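Thiazoline oxidase/subtilisin-like protease (Prochloron didemni, PDB 4H6X) is a subtilisin-like protease that probably cleaves the patellamide precursor and cyclises the core peptide by transamidation. Local coordinates at residues I160-A163 with L164-A168; Q82-K85 with G86-E90. One frame throughout, in Å; residues are numbered along the deposited sequence.

Contact 1. Residues I160-A163 with L164-A168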
ATOM      1  N   ILE A 160       3.618  -7.566  13.334  1.00 20.12           N
ATOM      2  CA  ILE A 160       3.465  -8.641  12.342  1.00 20.85           C
ATOM      3  C   ILE A 160       2.791  -9.867  12.985  1.00 22.08           C
ATOM      4  O   ILE A 160       1.845 -10.406  12.407  1.00 20.97           O
ATOM      5  CB  ILE A 160       4.811  -8.962  11.650  1.00 20.59           C
ATOM      6  CG1 ILE A 160       5.169  -7.829  10.678  1.00 21.92           C
ATOM      7  CG2 ILE A 160       4.771 -10.298  10.889  1.00 20.66           C
ATOM      8  CD1 ILE A 160       6.633  -7.822  10.249  1.00 22.24           C
ATOM      9  N   ASP A 161       3.240 -10.268  14.191  1.00 21.65           N
ATOM     10  CA  ASP A 161       2.613 -11.402  14.895  1.00 22.14           C
ATOM     11  C   ASP A 161       1.149 -11.114  15.101  1.00 21.71           C
ATOM     12  O   ASP A 161       0.329 -12.005  14.939  1.00 21.30           O
ATOM     13  CB  ASP A 161       3.255 -11.703  16.269  1.00 22.50           C
ATOM     14  CG  ASP A 161       4.621 -12.336  16.151  1.00 24.08           C
ATOM     15  OD1 ASP A 161       4.852 -13.066  15.163  1.00 25.16           O
ATOM     16  OD2 ASP A 161       5.468 -12.082  17.034  1.00 24.42           O
ATOM     17  N   LEU A 162       0.817  -9.875  15.500  1.00 21.09           N
ATOM     18  CA  LEU A 162      -0.589  -9.504  15.647  1.00 20.92           C
ATOM     19  C   LEU A 162      -1.348  -9.556  14.305  1.00 20.98           C
ATOM     20  O   LEU A 162      -2.452 -10.080  14.231  1.00 20.74           O
ATOM     21  CB  LEU A 162      -0.743  -8.113  16.296  1.00 21.29           C
ATOM     22  CG  LEU A 162      -2.192  -7.654  16.570  1.00 21.10           C
ATOM     23  CD1 LEU A 162      -2.978  -8.681  17.394  1.00 21.38           C
ATOM     24  CD2 LEU A 162      -2.172  -6.294  17.262  1.00 20.11           C
ATOM     25  N   ALA A 163      -0.768  -8.969  13.264  1.00 21.09           N
ATOM     26  CA  ALA A 163      -1.369  -8.987  11.925  1.00 21.59           C
ATOM     27  C   ALA A 163      -1.690 -10.416  11.459  1.00 22.22           C
ATOM     28  O   ALA A 163      -2.757 -10.650  10.884  1.00 21.30           O
ATOM     29  CB  ALA A 163      -0.446  -8.313  10.927  1.00 21.32           C
ATOM     30  N   LEU A 164      -0.765 -11.349  11.700  1.00 22.45           N
ATOM     31  CA  LEU A 164      -1.006 -12.762  11.408  1.00 24.95           C
ATOM     32  C   LEU A 164      -2.239 -13.296  12.141  1.00 25.52           C
ATOM     33  O   LEU A 164      -3.119 -13.913  11.534  1.00 26.09           O
ATOM     34  CB  LEU A 164       0.219 -13.608  11.767  1.00 24.34           C
ATOM     35  CG  LEU A 164       1.396 -13.494  10.809  1.00 26.77           C
ATOM     36  CD1 LEU A 164       2.596 -14.245  11.375  1.00 25.43           C
ATOM     37  CD2 LEU A 164       1.023 -13.989   9.407  1.00 25.91           C
ATOM     38  N   GLU A 165      -2.314 -13.023  13.443  1.00 24.55           N
ATOM     39  CA  GLU A 165      -3.445 -13.469  14.241  1.00 25.58           C
ATOM     40  C   GLU A 165      -4.767 -12.841  13.798  1.00 25.17           C
ATOM     41  O   GLU A 165      -5.837 -13.436  13.940  1.00 23.66           O
ATOM     42  CB  GLU A 165      -3.179 -13.202  15.734  1.00 26.48           C
ATOM     43  CG  GLU A 165      -4.063 -14.026  16.647  1.00 31.84           C
ATOM     44  CD  GLU A 165      -3.837 -15.521  16.446  1.00 31.99           C
ATOM     45  OE1 GLU A 165      -2.750 -15.911  15.992  1.00 31.93           O
ATOM     46  OE2 GLU A 165      -4.755 -16.294  16.731  1.00 37.04           O
ATOM     47  N   LEU A 166      -4.692 -11.637  13.247  1.00 25.99           N
ATOM     48  CA  LEU A 166      -5.872 -10.969  12.709  1.00 24.77           C
ATOM     49  C   LEU A 166      -6.376 -11.547  11.370  1.00 25.99           C
ATOM     50  O   LEU A 166      -7.424 -11.142  10.880  1.00 26.68           O
ATOM     51  CB  LEU A 166      -5.609  -9.460  12.586  1.00 25.47           C
ATOM     52  CG  LEU A 166      -5.364  -8.715  13.902  1.00 25.72           C
ATOM     53  CD1 LEU A 166      -4.858  -7.315  13.602  1.00 25.97           C
ATOM     54  CD2 LEU A 166      -6.634  -8.679  14.756  1.00 26.18           C
ATOM     55  N   GLY A 167      -5.654 -12.497  10.790  1.00 26.03           N
ATOM     56  CA  GLY A 167      -6.119 -13.110   9.535  1.00 27.49           C
ATOM     57  C   GLY A 167      -5.595 -12.468   8.253  1.00 27.20           C
ATOM     58  O   GLY A 167      -6.187 -12.641   7.182  1.00 26.76           O
ATOM     59  N   ALA A 168      -4.484 -11.735   8.352  1.00 25.23           N
ATOM     60  CA  ALA A 168      -3.868 -11.135   7.180  1.00 25.68           C
ATOM     61  C   ALA A 168      -3.580 -12.211   6.140  1.00 26.26           C
ATOM     62  O   ALA A 168      -3.058 -13.287   6.477  1.00 24.80           O
ATOM     63  CB  ALA A 168      -2.568 -10.432   7.544  1.00 25.12           C
TER
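Leu-164 meets Ile-160 one helical turn back: its N makes the i to i-4 hydrogen bond to Ile-160 O at 2.9 Å. The same carbonyl lies against the start of the Leu-164 side chain, where CG comes to 3.5 Å from Ile-160 O. Beyond this helix, Ile-160 and Leu-164 both pack on helix 187-197. Glu-165 repeats the pattern, its N hydrogen-bonded to Asp-161 O at 3.2 Å. Its CB rests against Leu-162 O, while the carboxylate leads away on the exposed side. Leu-166 carries the apolar part. Its N binds Leu-162 O at 2.9 Å, and with chi1 at -64° CG stands beside its own backbone N, placed over the same oxygen at 3.2 Å. From there CD1 reaches Leu-162 CG at 4.0 Å, and the two leucines cross obliquely. Both also touch Met-137 of strand 133-138, so this face of the helix leans on that strand. With an alanine in place of Leu-166, CG and CD1 are gone, which would probably open a gap beside Leu-162 CG and against Ile-135, Met-137 and Val-57. Gly-167, with phi at 93°, turns the chain out of the helix; a CB there would collide with the carbonyl O of Leu-166. Its N returns to Leu-164 O within the last turn. Ala-168 N then reaches back five residues to Ala-163 O at 3.3 Å, and its CB lies 3.4 Å from that oxygen, while both alanines touch Val-36 of strand 34-39. The two bonds around the left-handed glycine form a Schellman motif, ending helix 154-165 before strand 170-173 in a beta-alpha-beta crossover of the subtilase fold.

Contact 2. Residues Q82-K85 with G86-E90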
ATOM      1  N   GLN A  82       2.541  24.623  -0.581  1.00 38.80           N
ATOM      2  CA  GLN A  82       3.469  25.699  -0.911  1.00 38.42           C
ATOM      3  C   GLN A  82       4.682  25.201  -1.667  1.00 41.50           C
ATOM      4  O   GLN A  82       5.356  25.977  -2.345  1.00 42.50           O
ATOM      5  CB  GLN A  82       3.950  26.395   0.355  1.00 37.18           C
ATOM      6  CG  GLN A  82       2.899  27.268   1.033  1.00 35.42           C
ATOM      7  CD  GLN A  82       3.420  27.841   2.325  1.00 34.68           C
ATOM      8  OE1 GLN A  82       4.524  28.389   2.367  1.00 34.99           O
ATOM      9  NE2 GLN A  82       2.660  27.677   3.395  1.00 33.43           N
ATOM     10  N   GLY A  83       4.983  23.914  -1.522  1.00 43.43           N
ATOM     11  CA  GLY A  83       6.091  23.304  -2.245  1.00 41.12           C
ATOM     12  C   GLY A  83       7.436  23.610  -1.632  1.00 41.08           C
ATOM     13  O   GLY A  83       8.455  23.553  -2.316  1.00 40.94           O
ATOM     14  N   LEU A  84       7.444  23.945  -0.341  1.00 40.69           N
ATOM     15  CA  LEU A  84       8.689  24.128   0.408  1.00 40.20           C
ATOM     16  C   LEU A  84       9.493  22.823   0.416  1.00 43.97           C
ATOM     17  O   LEU A  84       8.912  21.736   0.437  1.00 40.92           O
ATOM     18  CB  LEU A  84       8.394  24.598   1.835  1.00 39.65           C
ATOM     19  CG  LEU A  84       7.551  25.873   2.013  1.00 40.78           C
ATOM     20  CD1 LEU A  84       7.566  26.286   3.475  1.00 39.46           C
ATOM     21  CD2 LEU A  84       8.022  27.032   1.125  1.00 39.08           C
ATOM     22  N   LYS A  85      10.820  22.932   0.417  1.00 48.52           N
ATOM     23  CA  LYS A  85      11.667  21.799   0.039  1.00 56.12           C
ATOM     24  C   LYS A  85      12.567  21.246   1.148  1.00 57.83           C
ATOM     25  O   LYS A  85      12.116  20.473   1.990  1.00 65.24           O
ATOM     26  CB  LYS A  85      12.482  22.154  -1.210  1.00 57.86           C
ATOM     27  CG  LYS A  85      12.663  21.011  -2.191  1.00 64.05           C
ATOM     28  CD  LYS A  85      11.436  20.833  -3.074  1.00 66.53           C
ATOM     29  CE  LYS A  85      11.697  19.806  -4.163  1.00 67.88           C
ATOM     30  NZ  LYS A  85      10.463  19.521  -4.945  1.00 69.39           N
ATOM     31  N   GLY A  86      13.841  21.612   1.135  1.00 58.01           N
ATOM     32  CA  GLY A  86      14.791  21.061   2.088  1.00 56.45           C
ATOM     33  C   GLY A  86      14.694  21.742   3.435  1.00 57.62           C
ATOM     34  O   GLY A  86      13.773  21.480   4.213  1.00 59.97           O
ATOM     35  N   LYS A  87      15.642  22.634   3.697  1.00 58.20           N
ATOM     36  CA  LYS A  87      15.736  23.323   4.977  1.00 58.70           C
ATOM     37  C   LYS A  87      14.575  24.290   5.205  1.00 55.37           C
ATOM     38  O   LYS A  87      14.133  24.464   6.342  1.00 54.30           O
ATOM     39  CB  LYS A  87      17.079  24.051   5.094  1.00 63.36           C
ATOM     40  CG  LYS A  87      17.655  24.105   6.503  1.00 67.74           C
ATOM     41  CD  LYS A  87      18.469  22.857   6.848  1.00 72.07           C
ATOM     42  CE  LYS A  87      17.608  21.715   7.385  1.00 73.41           C
ATOM     43  NZ  LYS A  87      16.928  22.059   8.667  1.00 73.38           N
ATOM     44  N   GLU A  88      14.080  24.906   4.130  1.00 51.12           N
ATOM     45  CA  GLU A  88      12.909  25.786   4.218  1.00 50.92           C
ATOM     46  C   GLU A  88      11.700  25.038   4.781  1.00 48.22           C
ATOM     47  O   GLU A  88      10.980  25.566   5.633  1.00 46.21           O
ATOM     48  CB  GLU A  88      12.547  26.385   2.853  1.00 52.74           C
ATOM     49  CG  GLU A  88      13.508  27.446   2.341  1.00 58.54           C
ATOM     50  CD  GLU A  88      13.026  28.122   1.063  1.00 59.50           C
ATOM     51  OE1 GLU A  88      11.803  28.138   0.798  1.00 56.92           O
ATOM     52  OE2 GLU A  88      13.881  28.649   0.323  1.00 64.46           O
ATOM     53  N   LYS A  89      11.487  23.810   4.302  1.00 46.08           N
ATOM     54  CA  LYS A  89      10.381  22.979   4.772  1.00 42.96           C
ATOM     55  C   LYS A  89      10.561  22.609   6.242  1.00 41.25           C
ATOM     56  O   LYS A  89       9.617  22.714   7.027  1.00 37.24           O
ATOM     57  CB  LYS A  89      10.221  21.720   3.905  1.00 45.13           C
ATOM     58  CG  LYS A  89       9.171  20.743   4.413  1.00 46.47           C
ATOM     59  CD  LYS A  89       9.012  19.519   3.520  1.00 46.75           C
ATOM     60  CE  LYS A  89       8.068  18.514   4.170  1.00 47.49           C
ATOM     61  NZ  LYS A  89       7.799  17.290   3.353  1.00 50.36           N
ATOM     62  N   GLU A  90      11.774  22.192   6.608  1.00 42.94           N
ATOM     63  CA  GLU A  90      12.077  21.789   7.989  1.00 44.93           C
ATOM     64  C   GLU A  90      11.832  22.919   8.982  1.00 43.96           C
ATOM     65  O   GLU A  90      11.249  22.704  10.051  1.00 40.86           O
ATOM     66  CB  GLU A  90      13.519  21.291   8.115  1.00 46.82           C
ATOM     67  CG  GLU A  90      13.841  20.085   7.244  1.00 51.28           C
ATOM     68  CD  GLU A  90      12.837  18.963   7.413  1.00 53.85           C
ATOM     69  OE1 GLU A  90      12.729  18.435   8.539  1.00 53.10           O
ATOM     70  OE2 GLU A  90      12.147  18.619   6.425  1.00 57.21           O
TER
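Lys-89 meets the preceding loop through the carbon part of its side chain. CB lies against the Lys-85 carbonyl, 3.0 Å from Lys-85 O, and the nearby Leu-84 CB is 4.0 Å from Lys-89 CB. With CG anti to the backbone N (chi1 175°), the chain sets off past the loop carbonyls. CG stays near Lys-85 O, and CD passes both oxygens, 3.6 Å from Lys-85 O and 3.8 Å from Leu-84 O. The extended chain then carries CE and NZ away from the loop, so that its methylenes, and not its ammonium group, do the touching. Leu-84 packs on the same helical turn. Its CB touches Lys-89 CA, CD1 lies 4.1 Å from Glu-88 O, and CD2 is 4.0 Å from Glu-88 OE1, where the two side chains cross at about a right angle. Gly-86 is the N-cap of helix 87-96, and its O accepts the N of Glu-90. At the other end of the loop Gly-83, at positive phi, closes a Schellman motif on helix 70-82, in whose last turn Gln-82 NE2 is hydrogen-bonded to Ser-78 OG. This is a tight helix-to-helix turn on the protein surface. Its side chains join by carbon contacts with one another, with carbonyl oxygens and with one carboxylate oxygen, with neither a salt bridge nor a hydrogen bond between 82-85 and 86-90, and Lys-85 N is buried without a partner; what joins the two segments is therefore apolar contact and chain geometry, with Gly-83 making the exit from helix 70-82.

How the contacts relate
From the N terminus, the chain passes strands 34-39 and 53-56 before contact 2, where 82-85 and 86-90 turn helix 70-82 into helix 87-96. It then runs through helix 101-118 and strand 133-138 to helix 154-165, whose C-terminal end holds contact 1. Each contact closes only a local turn; they stand in series and neither nest nor cross. Contact 2 joins helices 70-82 and 87-96 at the surface, whereas contact 1 links a helix that packs on the parallel sheet to the loop leading into strand 170-173. Their centres lie about 38 Å apart, on opposite sides of the chain's centre, and their nearest atoms about 26 Å apart.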